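Ectonucleotide pyrophosphatase/phosphodiesterase family member 5 (Mus musculus, PDB 5VEO) probably hydrolyses phosphodiester and pyrophosphate bonds as a zinc-dependent ectoenzyme of the alkaline phosphatase superfamily, with a restricted range of nucleotide substrates. Local coordinates at residues E150-K155 against Y172-D177; R234-D239 against P277-Y282; A304-G309 against H325-A330. The protein carries 1 engineered substitution. All blocks are in the same frame, centred on the assembly; numbering follows the deposited sequence.

How the contacts relate
Contacts 1 and 3 illustrate how a zinc site can draw distant parts of one chain together, while contact 2 is tied to contact 3 through a sheet. Contacts 1 and 3 have centres about 27 Å apart, on opposite sides of the chain's centre, yet each sends a ligand to the same zinc ion: Asp-177 OD1 lies 3.1 Å from His-325 NE2 there. AMP O2P and His-181 also bind this ion. Contact 2 is remote from contact 1, about 15 Å away even between nearest atoms, but its centre is about 11 Å from that of contact 3. Neighbouring strands 279-283 and 302-306 join those two, with a probable hydrogen bond from Val-305 N to Thr-280 O (2.9 Å), and they share a glycan.

Contact 1. Residues E150-K155 against Y172-D177; sequences EDRVAK and YWEEPD. With ZN (zinc ion), chain D; AMP (adenosine monophosphate), chain Q.
Arg-152 reaches from helix 149-160 to Tyr-172, Trp-173 and Glu-174, and its side chain carries all the touching between 150-155 and 172-177. The charged part is a salt bridge: NH1 of Arg-152 gives a fairly straight bond to OE1 of Glu-174 (2.9 Å, 161°), on the syn side but tilted out of the carboxylate plane; OE1 lies in the guanidinium plane. NH2 adds only weak bonds to both oxygens, consistent with the planes standing nearly crosswise, and also bonds to Val-147 O. OE1 is also hydrogen-bonded to the Tyr-143 hydroxyl.

A further bond runs to the main chain, from Arg-152 NH1 to Tyr-172 O at 2.8 Å, with the donor above the carbonyl plane. These bonds lie at the end of strand 168-173, in the mixed central sheet of the alkaline phosphatase-like fold, where the chain turns toward the zinc site. Asp-177 then grips a zinc ion through OD1 (2.1 Å) and, at greater length, OD2.

The indole meets the guanidinium edge-on: Trp-173 presents CE3 over the middle of its face, 3.5 Å from Arg-152 CZ, with the planes 73° apart.

On the ligand side, Tyr-172, with CG anti to the backbone N (chi1 173°), extends toward the nucleotide; its OH is 3.5 Å from AMP C3' and is hydrogen-bonded to Asp-22. Glu-174 CG packs 3.7 Å from the ribose O2' of AMP.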
loop_
_atom_site.group_PDB
_atom_site.type_symbol
_atom_site.label_atom_id
_atom_site.label_comp_id
_atom_site.label_asym_id
_atom_site.label_seq_id
_atom_site.Cartn_x
_atom_site.Cartn_y
_atom_site.Cartn_z
ATOM N N GLU A 150 18.871 7.044 4.323
ATOM C CA GLU A 150 19.541 7.544 5.517
ATOM C C GLU A 150 19.061 8.947 5.871
ATOM O O GLU A 150 18.897 9.279 7.055
ATOM C CB GLU A 150 21.055 7.504 5.296
ATOM C CG GLU A 150 21.628 6.073 5.115
ATOM C CD GLU A 150 21.256 5.390 3.794
ATOM O OE1 GLU A 150 20.987 6.101 2.790
ATOM O OE2 GLU A 150 21.222 4.118 3.776
ATOM N N ASP A 151 18.790 9.773 4.863
ATOM C CA ASP A 151 18.268 11.110 5.146
ATOM C C ASP A 151 16.835 11.046 5.662
ATOM O O ASP A 151 16.438 11.847 6.520
ATOM C CB ASP A 151 18.357 11.978 3.894
ATOM C CG ASP A 151 19.757 12.534 3.669
ATOM O OD1 ASP A 151 20.569 12.474 4.607
ATOM O OD2 ASP A 151 20.045 13.041 2.562
ATOM N N ARG A 152 16.032 10.113 5.132
ATOM C CA ARG A 152 14.677 9.938 5.641
ATOM C C ARG A 152 14.703 9.500 7.095
ATOM O O ARG A 152 13.947 10.025 7.922
ATOM C CB ARG A 152 13.915 8.916 4.786
ATOM C CG ARG A 152 13.748 9.362 3.361
ATOM C CD ARG A 152 13.041 8.314 2.486
ATOM N NE ARG A 152 13.397 8.490 1.079
ATOM C CZ ARG A 152 12.682 8.040 0.042
ATOM N NH1 ARG A 152 11.526 7.418 0.222
ATOM N NH2 ARG A 152 13.107 8.251 -1.197
ATOM N N VAL A 153 15.577 8.541 7.424
ATOM C CA VAL A 153 15.732 8.094 8.805
ATOM C C VAL A 153 16.163 9.255 9.692
ATOM O O VAL A 153 15.659 9.428 10.811
ATOM C CB VAL A 153 16.736 6.936 8.867
ATOM C CG1 VAL A 153 17.137 6.627 10.296
ATOM C CG2 VAL A 153 16.110 5.709 8.214
ATOM N N ALA A 154 17.114 10.055 9.210
ATOM C CA ALA A 154 17.618 11.164 10.016
ATOM C C ALA A 154 16.494 12.105 10.417
ATOM O O ALA A 154 16.422 12.545 11.573
ATOM C CB ALA A 154 18.708 11.913 9.252
ATOM N N LYS A 155 15.599 12.423 9.480
ATOM C CA LYS A 155 14.483 13.304 9.805
ATOM C C LYS A 155 13.555 12.665 10.830
ATOM O O LYS A 155 13.112 13.319 11.782
ATOM C CB LYS A 155 13.720 13.663 8.535
ATOM C CG LYS A 155 14.500 14.574 7.618
ATOM C CD LYS A 155 14.603 15.967 8.284
ATOM C CE LYS A 155 15.694 16.862 7.752
ATOM N NZ LYS A 155 15.847 17.988 8.741
ATOM N N TYR A 172 8.842 5.743 4.584
ATOM C CA TYR A 172 8.549 5.032 3.349
ATOM C C TYR A 172 9.819 4.907 2.518
ATOM O O TYR A 172 10.619 5.857 2.423
ATOM C CB TYR A 172 7.455 5.773 2.581
ATOM C CG TYR A 172 7.160 5.253 1.202
ATOM C CD1 TYR A 172 6.403 4.104 1.014
ATOM C CD2 TYR A 172 7.652 5.898 0.091
ATOM C CE1 TYR A 172 6.128 3.629 -0.254
ATOM C CE2 TYR A 172 7.393 5.433 -1.174
ATOM C CZ TYR A 172 6.641 4.290 -1.346
ATOM O OH TYR A 172 6.403 3.849 -2.614
ATOM N N TRP A 173 9.977 3.741 1.887
ATOM C CA TRP A 173 11.070 3.474 0.955
ATOM C C TRP A 173 10.521 2.702 -0.240
ATOM O O TRP A 173 9.637 1.855 -0.074
ATOM C CB TRP A 173 12.186 2.690 1.652
ATOM C CG TRP A 173 13.444 2.488 0.861
ATOM C CD1 TRP A 173 14.005 1.292 0.497
ATOM C CD2 TRP A 173 14.308 3.506 0.349
ATOM N NE1 TRP A 173 15.169 1.511 -0.195
ATOM C CE2 TRP A 173 15.375 2.859 -0.306
ATOM C CE3 TRP A 173 14.282 4.903 0.382
ATOM C CZ2 TRP A 173 16.399 3.560 -0.932
ATOM C CZ3 TRP A 173 15.305 5.603 -0.224
ATOM C CH2 TRP A 173 16.349 4.931 -0.881
ATOM N N GLU A 174 11.053 2.991 -1.446
ATOM C CA GLU A 174 10.477 2.504 -2.702
ATOM C C GLU A 174 10.936 1.101 -3.096
ATOM O O GLU A 174 10.393 0.533 -4.066
ATOM C CB GLU A 174 10.812 3.472 -3.833
ATOM C CG GLU A 174 10.191 4.856 -3.674
ATOM C CD GLU A 174 10.924 5.795 -2.716
ATOM O OE1 GLU A 174 10.355 6.880 -2.425
ATOM O OE2 GLU A 174 12.073 5.480 -2.303
ATOM N N GLU A 175 11.924 0.552 -2.397
ATOM C CA GLU A 175 12.355 -0.829 -2.611
ATOM C C GLU A 175 11.783 -1.737 -1.526
ATOM O O GLU A 175 11.632 -1.309 -0.362
ATOM C CB GLU A 175 13.879 -0.925 -2.625
ATOM C CG GLU A 175 14.535 -0.289 -3.831
ATOM C CD GLU A 175 14.403 -1.097 -5.129
ATOM O OE1 GLU A 175 13.475 -1.922 -5.271
ATOM O OE2 GLU A 175 15.244 -0.868 -6.026
ATOM N N PRO A 176 11.523 -3.015 -1.880
ATOM C CA PRO A 176 11.924 -3.718 -3.103
ATOM C C PRO A 176 10.924 -3.686 -4.284
ATOM O O PRO A 176 11.106 -4.406 -5.261
ATOM C CB PRO A 176 12.109 -5.148 -2.597
ATOM C CG PRO A 176 11.065 -5.287 -1.561
ATOM C CD PRO A 176 11.031 -3.956 -0.860
ATOM N N ASP A 177 9.918 -2.809 -4.209
ATOM C CA ASP A 177 8.946 -2.673 -5.299
ATOM C C ASP A 177 9.616 -2.338 -6.630
ATOM O O ASP A 177 9.331 -2.962 -7.663
ATOM C CB ASP A 177 7.918 -1.604 -4.936
ATOM C CG ASP A 177 6.860 -1.427 -5.999
ATOM O OD1 ASP A 177 5.929 -2.260 -6.059
ATOM O OD2 ASP A 177 6.928 -0.433 -6.768
HETATM ZN ZN ZN D . 4.746 -1.376 -7.584
HETATM P P AMP Q . 3.098 0.928 -6.519
HETATM O O1P AMP Q . 1.605 0.860 -6.631
HETATM O O2P AMP Q . 3.788 0.319 -7.745
HETATM O O3P AMP Q . 3.633 0.305 -5.232
HETATM O "O5'" AMP Q . 3.534 2.467 -6.468
HETATM C "C5'" AMP Q . 4.781 2.816 -5.849
HETATM C "C4'" AMP Q . 5.484 3.969 -6.511
HETATM O "O4'" AMP Q . 4.817 5.170 -6.148
HETATM C "C3'" AMP Q . 6.928 4.148 -6.038
HETATM O "O3'" AMP Q . 7.832 3.752 -7.046
HETATM C "C2'" AMP Q . 7.069 5.649 -5.762
HETATM O "O2'" AMP Q . 8.158 6.268 -6.392
HETATM C "C1'" AMP Q . 5.749 6.218 -6.241
HETATM N N9 AMP Q . 5.280 7.322 -5.435
HETATM C C8 AMP Q . 4.919 7.301 -4.140
HETATM N N7 AMP Q . 4.515 8.537 -3.757
HETATM C C5 AMP Q . 4.625 9.332 -4.854
HETATM C C6 AMP Q . 4.361 10.749 -5.177
HETATM N N6 AMP Q . 3.892 11.577 -4.227
HETATM N N1 AMP Q . 4.600 11.179 -6.429
HETATM C C2 AMP Q . 5.065 10.374 -7.401
HETATM N N3 AMP Q . 5.323 9.072 -7.197
HETATM C C4 AMP Q . 5.132 8.531 -5.951
#

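Contact 2. Residues R234-D239 against P277-Y282; sequences RVIELD and PNLTVY. With NAG (2-acetamido-2-deoxy-beta-D-glucopyranose), chain B.
Ile-236 and Leu-279 join two small sheets, the parallel pair that holds strand 235-237 and the antiparallel sheet in which strand 279-283 forms one border. The contact is apolar packing. CG2 of Ile-236 lies 4.1 Å from CD2 of Leu-279, and the same leucine methyl is approached by CD2 of Leu-238 at 4.4 Å, so the Leu-279 branch is met by two side chains from segment 234-239. The other end of the isoleucine goes a different way: CD1 rests 3.8 Å from the backbone O of Asn-278 and 4.1 Å from Leu-279 CB. This reach toward the start of the strand comes with a chi2 of 133°, close to an eclipsed arrangement. Leu-279 for its part holds CG anti to its own nitrogen, with chi1 at -175°, which brings CD2 up to the Ile-236 and Leu-238 methyls.

Strand 235-237 takes its backbone bonds from strand 311-313, while strand 279-283 is paired with 302-306; the two segments therefore meet through side chains from separate sheets. Leu-272 of helix 265-272 and Ile-312 touch both Leu-238 and Leu-279, enlarging the hydrophobic layer.

Segment 277-282 also carries an N-glycosylation sequon, Asn-278, Leu-279 and Thr-280, within which the middle residue is turned into this apolar layer. Asn-278 ND2 is covalently bonded to C1 of an N-acetylglucosamine (1.4 Å), and the amide nitrogen is hydrogen-bonded to Asp-307 OD2, which would limit rotation of the amide. The sugar also lies against the preceding proline, Pro-277 CB being 3.4 Å from its O6.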
loop_
_atom_site.group_PDB
_atom_site.type_symbol
_atom_site.label_atom_id
_atom_site.label_comp_id
_atom_site.label_asym_id
_atom_site.label_seq_id
_atom_site.Cartn_x
_atom_site.Cartn_y
_atom_site.Cartn_z
ATOM N N ARG A 234 2.275 -14.232 -21.275
ATOM C CA ARG A 234 1.023 -14.100 -20.521
ATOM C C ARG A 234 0.518 -12.661 -20.654
ATOM O O ARG A 234 0.497 -11.890 -19.683
ATOM C CB ARG A 234 1.223 -14.485 -19.065
ATOM C CG ARG A 234 1.553 -15.965 -18.865
ATOM C CD ARG A 234 1.486 -16.343 -17.403
ATOM N NE ARG A 234 2.449 -15.653 -16.555
ATOM C CZ ARG A 234 3.664 -16.108 -16.280
ATOM N NH1 ARG A 234 4.104 -17.233 -16.833
ATOM N NH2 ARG A 234 4.450 -15.426 -15.453
ATOM N N VAL A 235 0.099 -12.309 -21.865
ATOM C CA VAL A 235 -0.383 -10.968 -22.179
ATOM C C VAL A 235 -1.793 -11.048 -22.759
ATOM O O VAL A 235 -2.067 -11.863 -23.651
ATOM C CB VAL A 235 0.564 -10.251 -23.158
ATOM C CG1 VAL A 235 -0.055 -8.986 -23.669
ATOM C CG2 VAL A 235 1.891 -9.948 -22.478
ATOM N N ILE A 236 -2.670 -10.178 -22.269
ATOM C CA ILE A 236 -3.988 -9.939 -22.845
ATOM C C ILE A 236 -3.921 -8.582 -23.529
ATOM O O ILE A 236 -3.656 -7.569 -22.874
ATOM C CB ILE A 236 -5.087 -9.954 -21.774
ATOM C CG1 ILE A 236 -5.073 -11.268 -20.988
ATOM C CG2 ILE A 236 -6.448 -9.708 -22.404
ATOM C CD1 ILE A 236 -5.147 -11.072 -19.519
ATOM N N GLU A 237 -4.145 -8.555 -24.836
ATOM C CA GLU A 237 -4.001 -7.330 -25.615
ATOM C C GLU A 237 -5.396 -6.821 -25.978
ATOM O O GLU A 237 -6.109 -7.453 -26.763
ATOM C CB GLU A 237 -3.150 -7.570 -26.856
ATOM C CG GLU A 237 -2.757 -6.293 -27.544
ATOM C CD GLU A 237 -1.941 -6.534 -28.810
ATOM O OE1 GLU A 237 -1.198 -7.549 -28.862
ATOM O OE2 GLU A 237 -2.044 -5.707 -29.746
ATOM N N LEU A 238 -5.780 -5.683 -25.397
ATOM C CA LEU A 238 -7.168 -5.240 -25.496
ATOM C C LEU A 238 -7.559 -4.932 -26.929
ATOM O O LEU A 238 -8.715 -5.143 -27.311
ATOM C CB LEU A 238 -7.404 -4.004 -24.628
ATOM C CG LEU A 238 -7.272 -4.216 -23.113
ATOM C CD1 LEU A 238 -7.491 -2.940 -22.317
ATOM C CD2 LEU A 238 -8.222 -5.291 -22.629
ATOM N N ASP A 239 -6.630 -4.423 -27.733
ATOM C CA ASP A 239 -7.035 -4.030 -29.073
ATOM C C ASP A 239 -7.234 -5.226 -29.995
ATOM O O ASP A 239 -7.638 -5.039 -31.153
ATOM C CB ASP A 239 -6.041 -3.003 -29.637
ATOM C CG ASP A 239 -4.667 -3.564 -29.909
ATOM O OD1 ASP A 239 -4.393 -4.723 -29.529
ATOM O OD2 ASP A 239 -3.851 -2.815 -30.502
ATOM N N PRO A 277 -9.480 -16.209 -21.390
ATOM C CA PRO A 277 -9.744 -17.011 -20.180
ATOM C C PRO A 277 -9.163 -16.413 -18.915
ATOM O O PRO A 277 -9.639 -16.730 -17.814
ATOM C CB PRO A 277 -9.090 -18.364 -20.503
ATOM C CG PRO A 277 -8.095 -18.070 -21.604
ATOM C CD PRO A 277 -8.704 -16.952 -22.399
ATOM N N ASN A 278 -8.146 -15.559 -19.029
ATOM C CA ASN A 278 -7.471 -15.019 -17.853
ATOM C C ASN A 278 -7.810 -13.558 -17.606
ATOM O O ASN A 278 -7.145 -12.887 -16.808
ATOM C CB ASN A 278 -5.961 -15.224 -17.979
ATOM C CG ASN A 278 -5.622 -16.692 -18.085
ATOM O OD1 ASN A 278 -5.185 -17.166 -19.123
ATOM N ND2 ASN A 278 -5.867 -17.428 -17.001
ATOM N N LEU A 279 -8.874 -13.066 -18.220
ATOM C CA LEU A 279 -9.376 -11.721 -17.965
ATOM C C LEU A 279 -10.841 -11.841 -17.574
ATOM O O LEU A 279 -11.683 -12.202 -18.406
ATOM C CB LEU A 279 -9.217 -10.826 -19.189
ATOM C CG LEU A 279 -9.621 -9.383 -18.933
ATOM C CD1 LEU A 279 -8.619 -8.656 -18.021
ATOM C CD2 LEU A 279 -9.739 -8.672 -20.240
ATOM N N THR A 280 -11.149 -11.546 -16.319
ATOM C CA THR A 280 -12.520 -11.621 -15.836
ATOM C C THR A 280 -13.110 -10.221 -15.854
ATOM O O THR A 280 -12.641 -9.320 -15.139
ATOM C CB THR A 280 -12.599 -12.236 -14.442
ATOM O OG1 THR A 280 -12.009 -13.539 -14.462
ATOM C CG2 THR A 280 -14.056 -12.346 -13.984
ATOM N N VAL A 281 -14.155 -10.042 -16.655
ATOM C CA VAL A 281 -14.758 -8.733 -16.875
ATOM C C VAL A 281 -15.984 -8.598 -15.980
ATOM O O VAL A 281 -16.934 -9.389 -16.093
ATOM C CB VAL A 281 -15.134 -8.543 -18.353
ATOM C CG1 VAL A 281 -15.754 -7.172 -18.569
ATOM C CG2 VAL A 281 -13.909 -8.740 -19.254
ATOM N N TYR A 282 -15.995 -7.570 -15.132
ATOM C CA TYR A 282 -17.114 -7.297 -14.240
ATOM C C TYR A 282 -17.789 -5.981 -14.605
ATOM O O TYR A 282 -17.126 -4.961 -14.767
ATOM C CB TYR A 282 -16.654 -7.199 -12.785
ATOM C CG TYR A 282 -15.984 -8.421 -12.221
ATOM C CD1 TYR A 282 -16.724 -9.498 -11.738
ATOM C CD2 TYR A 282 -14.603 -8.487 -12.137
ATOM C CE1 TYR A 282 -16.085 -10.618 -11.211
ATOM C CE2 TYR A 282 -13.969 -9.586 -11.620
ATOM C CZ TYR A 282 -14.708 -10.644 -11.149
ATOM O OH TYR A 282 -14.048 -11.732 -10.632
HETATM C C1 NAG B . -5.645 -18.846 -16.955
HETATM C C2 NAG B . -5.647 -19.381 -15.539
HETATM C C3 NAG B . -5.608 -20.917 -15.534
HETATM C C4 NAG B . -6.613 -21.541 -16.499
HETATM C C5 NAG B . -6.558 -20.858 -17.854
HETATM C C6 NAG B . -7.651 -21.318 -18.800
HETATM C C7 NAG B . -4.534 -18.370 -13.576
HETATM C C8 NAG B . -3.215 -17.925 -13.010
HETATM N N2 NAG B . -4.493 -18.856 -14.818
HETATM O O3 NAG B . -5.896 -21.370 -14.219
HETATM O O4 NAG B . -6.277 -22.920 -16.684
HETATM O O5 NAG B . -6.732 -19.450 -17.706
HETATM O O6 NAG B . -7.195 -21.136 -20.131
HETATM O O7 NAG B . -5.569 -18.301 -12.930
#

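Contact 3. Residues A304-G309 against H325-A330; sequences AVADEG and HGYDNA. With ZN (zinc ion), chain D; NAG (2-acetamido-2-deoxy-beta-D-glucopyranose), chain B; AMP (adenosine monophosphate), chain Q.
Tyr-327 lays its ring against the backbone of 306-309, at the loop that follows strand 302-306. With chi1 at -55° its CG stands beside the backbone N and anti to the carbonyl carbon, which sends the ring toward that loop. Glu-308 CA sits over one face in a CH-pi contact, 4.1 Å from the centroid and 26° off the normal, and Gly-309 N lies over the same ring, 3.6 Å from CZ. At the rim, Ala-306 O approaches CD1 in the ring plane (3.3 Å), while Asp-307 O comes obliquely to CE1 (3.2 Å). The phenol OH is hydrogen-bonded to Trp-310 O.

A water ties the backbones together, donating to Ala-306 O and accepting from Asp-328 N (3.0 Å). Just beyond, the OD1 of Asp-328 takes the N-H of Ala-330 in an Asx turn. His-325 holds its imidazole in the crowded position between N and carbonyl carbon (chi1 55°), and its NE2 binds a zinc ion at 2.1 Å.

Loop 325-330, running from strand 323-324 toward strand 338-341 of the central sheet, has the zinc site at its start; Tyr-327 packs on the end of strand 302-306 and the loop after it, and also touches Thr-228 of strand 228-229.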
loop_
_atom_site.group_PDB
_atom_site.type_symbol
_atom_site.label_atom_id
_atom_site.label_comp_id
_atom_site.label_asym_id
_atom_site.label_seq_id
_atom_site.Cartn_x
_atom_site.Cartn_y
_atom_site.Cartn_z
ATOM N N ALA A 304 -11.988 -4.972 -15.398
ATOM C CA ALA A 304 -11.547 -6.234 -15.959
ATOM C C ALA A 304 -10.267 -6.635 -15.248
ATOM O O ALA A 304 -9.273 -5.904 -15.295
ATOM C CB ALA A 304 -11.333 -6.123 -17.467
ATOM N N VAL A 305 -10.292 -7.796 -14.600
ATOM C CA VAL A 305 -9.242 -8.215 -13.681
ATOM C C VAL A 305 -8.472 -9.368 -14.309
ATOM O O VAL A 305 -9.049 -10.425 -14.613
ATOM C CB VAL A 305 -9.820 -8.641 -12.321
ATOM C CG1 VAL A 305 -8.690 -9.088 -11.407
ATOM C CG2 VAL A 305 -10.655 -7.523 -11.703
ATOM N N ALA A 306 -7.170 -9.176 -14.486
ATOM C CA ALA A 306 -6.318 -10.253 -14.985
ATOM C C ALA A 306 -5.972 -11.217 -13.863
ATOM O O ALA A 306 -5.774 -10.807 -12.708
ATOM C CB ALA A 306 -5.030 -9.705 -15.586
ATOM N N ASP A 307 -5.909 -12.501 -14.212
ATOM C CA ASP A 307 -5.432 -13.516 -13.284
ATOM C C ASP A 307 -3.964 -13.292 -12.942
ATOM O O ASP A 307 -3.214 -12.639 -13.677
ATOM C CB ASP A 307 -5.602 -14.916 -13.867
ATOM C CG ASP A 307 -7.061 -15.338 -13.971
ATOM O OD1 ASP A 307 -7.919 -14.867 -13.157
ATOM O OD2 ASP A 307 -7.331 -16.168 -14.866
ATOM N N GLU A 308 -3.567 -13.854 -11.802
ATOM C CA GLU A 308 -2.201 -13.750 -11.309
ATOM C C GLU A 308 -1.170 -14.025 -12.404
ATOM O O GLU A 308 -1.199 -15.069 -13.063
ATOM C CB GLU A 308 -2.010 -14.726 -10.155
ATOM C CG GLU A 308 -0.725 -14.506 -9.447
ATOM C CD GLU A 308 -0.557 -15.387 -8.234
ATOM O OE1 GLU A 308 -0.906 -16.584 -8.287
ATOM O OE2 GLU A 308 -0.043 -14.870 -7.239
ATOM N N GLY A 309 -0.233 -13.092 -12.571
ATOM C CA GLY A 309 0.872 -13.254 -13.498
ATOM C C GLY A 309 0.561 -12.921 -14.941
ATOM O O GLY A 309 1.446 -13.071 -15.797
ATOM N N HIS A 325 1.870 -6.216 -9.450
ATOM C CA HIS A 325 0.941 -6.416 -8.353
ATOM C C HIS A 325 -0.308 -5.608 -8.682
ATOM O O HIS A 325 -0.357 -4.890 -9.683
ATOM C CB HIS A 325 1.589 -5.988 -7.028
ATOM C CG HIS A 325 2.097 -4.583 -7.063
ATOM N ND1 HIS A 325 1.309 -3.507 -6.724
ATOM C CD2 HIS A 325 3.268 -4.068 -7.509
ATOM C CE1 HIS A 325 1.998 -2.389 -6.900
ATOM N NE2 HIS A 325 3.182 -2.704 -7.395
ATOM N N GLY A 326 -1.307 -5.708 -7.823
ATOM C CA GLY A 326 -2.627 -5.175 -8.096
ATOM C C GLY A 326 -3.695 -6.236 -8.173
ATOM O O GLY A 326 -4.889 -5.908 -8.089
ATOM N N TYR A 327 -3.282 -7.497 -8.277
ATOM C CA TYR A 327 -4.157 -8.651 -8.375
ATOM C C TYR A 327 -4.982 -8.865 -7.098
ATOM O O TYR A 327 -4.747 -8.268 -6.044
ATOM C CB TYR A 327 -3.324 -9.902 -8.651
ATOM C CG TYR A 327 -2.444 -9.784 -9.875
ATOM C CD1 TYR A 327 -2.947 -10.058 -11.138
ATOM C CD2 TYR A 327 -1.129 -9.374 -9.778
ATOM C CE1 TYR A 327 -2.153 -9.945 -12.269
ATOM C CE2 TYR A 327 -0.331 -9.253 -10.898
ATOM C CZ TYR A 327 -0.841 -9.538 -12.139
ATOM O OH TYR A 327 -0.044 -9.407 -13.248
ATOM N N ASP A 328 -5.973 -9.751 -7.233
ATOM C CA ASP A 328 -6.796 -10.257 -6.140
ATOM C C ASP A 328 -6.032 -10.304 -4.815
ATOM O O ASP A 328 -4.973 -10.949 -4.722
ATOM C CB ASP A 328 -7.282 -11.652 -6.541
ATOM C CG ASP A 328 -8.366 -12.208 -5.650
ATOM O OD1 ASP A 328 -8.579 -11.729 -4.530
ATOM O OD2 ASP A 328 -8.997 -13.181 -6.105
ATOM N N ASN A 329 -6.576 -9.653 -3.771
ATOM C CA ASN A 329 -5.906 -9.623 -2.476
ATOM C C ASN A 329 -5.988 -10.947 -1.725
ATOM O O ASN A 329 -5.383 -11.065 -0.655
ATOM C CB ASN A 329 -6.459 -8.498 -1.596
ATOM C CG ASN A 329 -7.914 -8.688 -1.233
ATOM O OD1 ASN A 329 -8.708 -9.255 -1.997
ATOM N ND2 ASN A 329 -8.279 -8.201 -0.058
ATOM N N ALA A 330 -6.735 -11.933 -2.227
ATOM C CA ALA A 330 -6.687 -13.256 -1.621
ATOM C C ALA A 330 -5.410 -14.006 -1.972
ATOM O O ALA A 330 -5.098 -15.014 -1.337
ATOM C CB ALA A 330 -7.896 -14.075 -2.065
HETATM ZN ZN ZN D . 4.746 -1.376 -7.584
HETATM C C1 NAG B . -5.645 -18.846 -16.955
HETATM C C2 NAG B . -5.647 -19.381 -15.539
HETATM C C3 NAG B . -5.608 -20.917 -15.534
HETATM C C4 NAG B . -6.613 -21.541 -16.499
HETATM C C5 NAG B . -6.558 -20.858 -17.854
HETATM C C6 NAG B . -7.651 -21.318 -18.800
HETATM C C7 NAG B . -4.534 -18.370 -13.576
HETATM C C8 NAG B . -3.215 -17.925 -13.010
HETATM N N2 NAG B . -4.493 -18.856 -14.818
HETATM O O3 NAG B . -5.896 -21.370 -14.219
HETATM O O4 NAG B . -6.277 -22.920 -16.684
HETATM O O5 NAG B . -6.732 -19.450 -17.706
HETATM O O6 NAG B . -7.195 -21.136 -20.131
HETATM O O7 NAG B . -5.569 -18.301 -12.930
HETATM P P AMP Q . 3.098 0.928 -6.519
HETATM O O1P AMP Q . 1.605 0.860 -6.631
HETATM O O2P AMP Q . 3.788 0.319 -7.745
HETATM O O3P AMP Q . 3.633 0.305 -5.232
HETATM O "O5'" AMP Q . 3.534 2.467 -6.468
HETATM C "C5'" AMP Q . 4.781 2.816 -5.849
HETATM C "C4'" AMP Q . 5.484 3.969 -6.511
HETATM O "O4'" AMP Q . 4.817 5.170 -6.148
HETATM C "C3'" AMP Q . 6.928 4.148 -6.038
HETATM O "O3'" AMP Q . 7.832 3.752 -7.046
HETATM C "C2'" AMP Q . 7.069 5.649 -5.762
HETATM O "O2'" AMP Q . 8.158 6.268 -6.392
HETATM C "C1'" AMP Q . 5.749 6.218 -6.241
HETATM N N9 AMP Q . 5.280 7.322 -5.435
HETATM C C8 AMP Q . 4.919 7.301 -4.140
HETATM N N7 AMP Q . 4.515 8.537 -3.757
HETATM C C5 AMP Q . 4.625 9.332 -4.854
HETATM C C6 AMP Q . 4.361 10.749 -5.177
HETATM N N6 AMP Q . 3.892 11.577 -4.227
HETATM N N1 AMP Q . 4.600 11.179 -6.429
HETATM C C2 AMP Q . 5.065 10.374 -7.401
HETATM N N3 AMP Q . 5.323 9.072 -7.197
HETATM C C4 AMP Q . 5.132 8.531 -5.951
HETATM O O HOH W 1 -6.304 -11.149 -9.861
#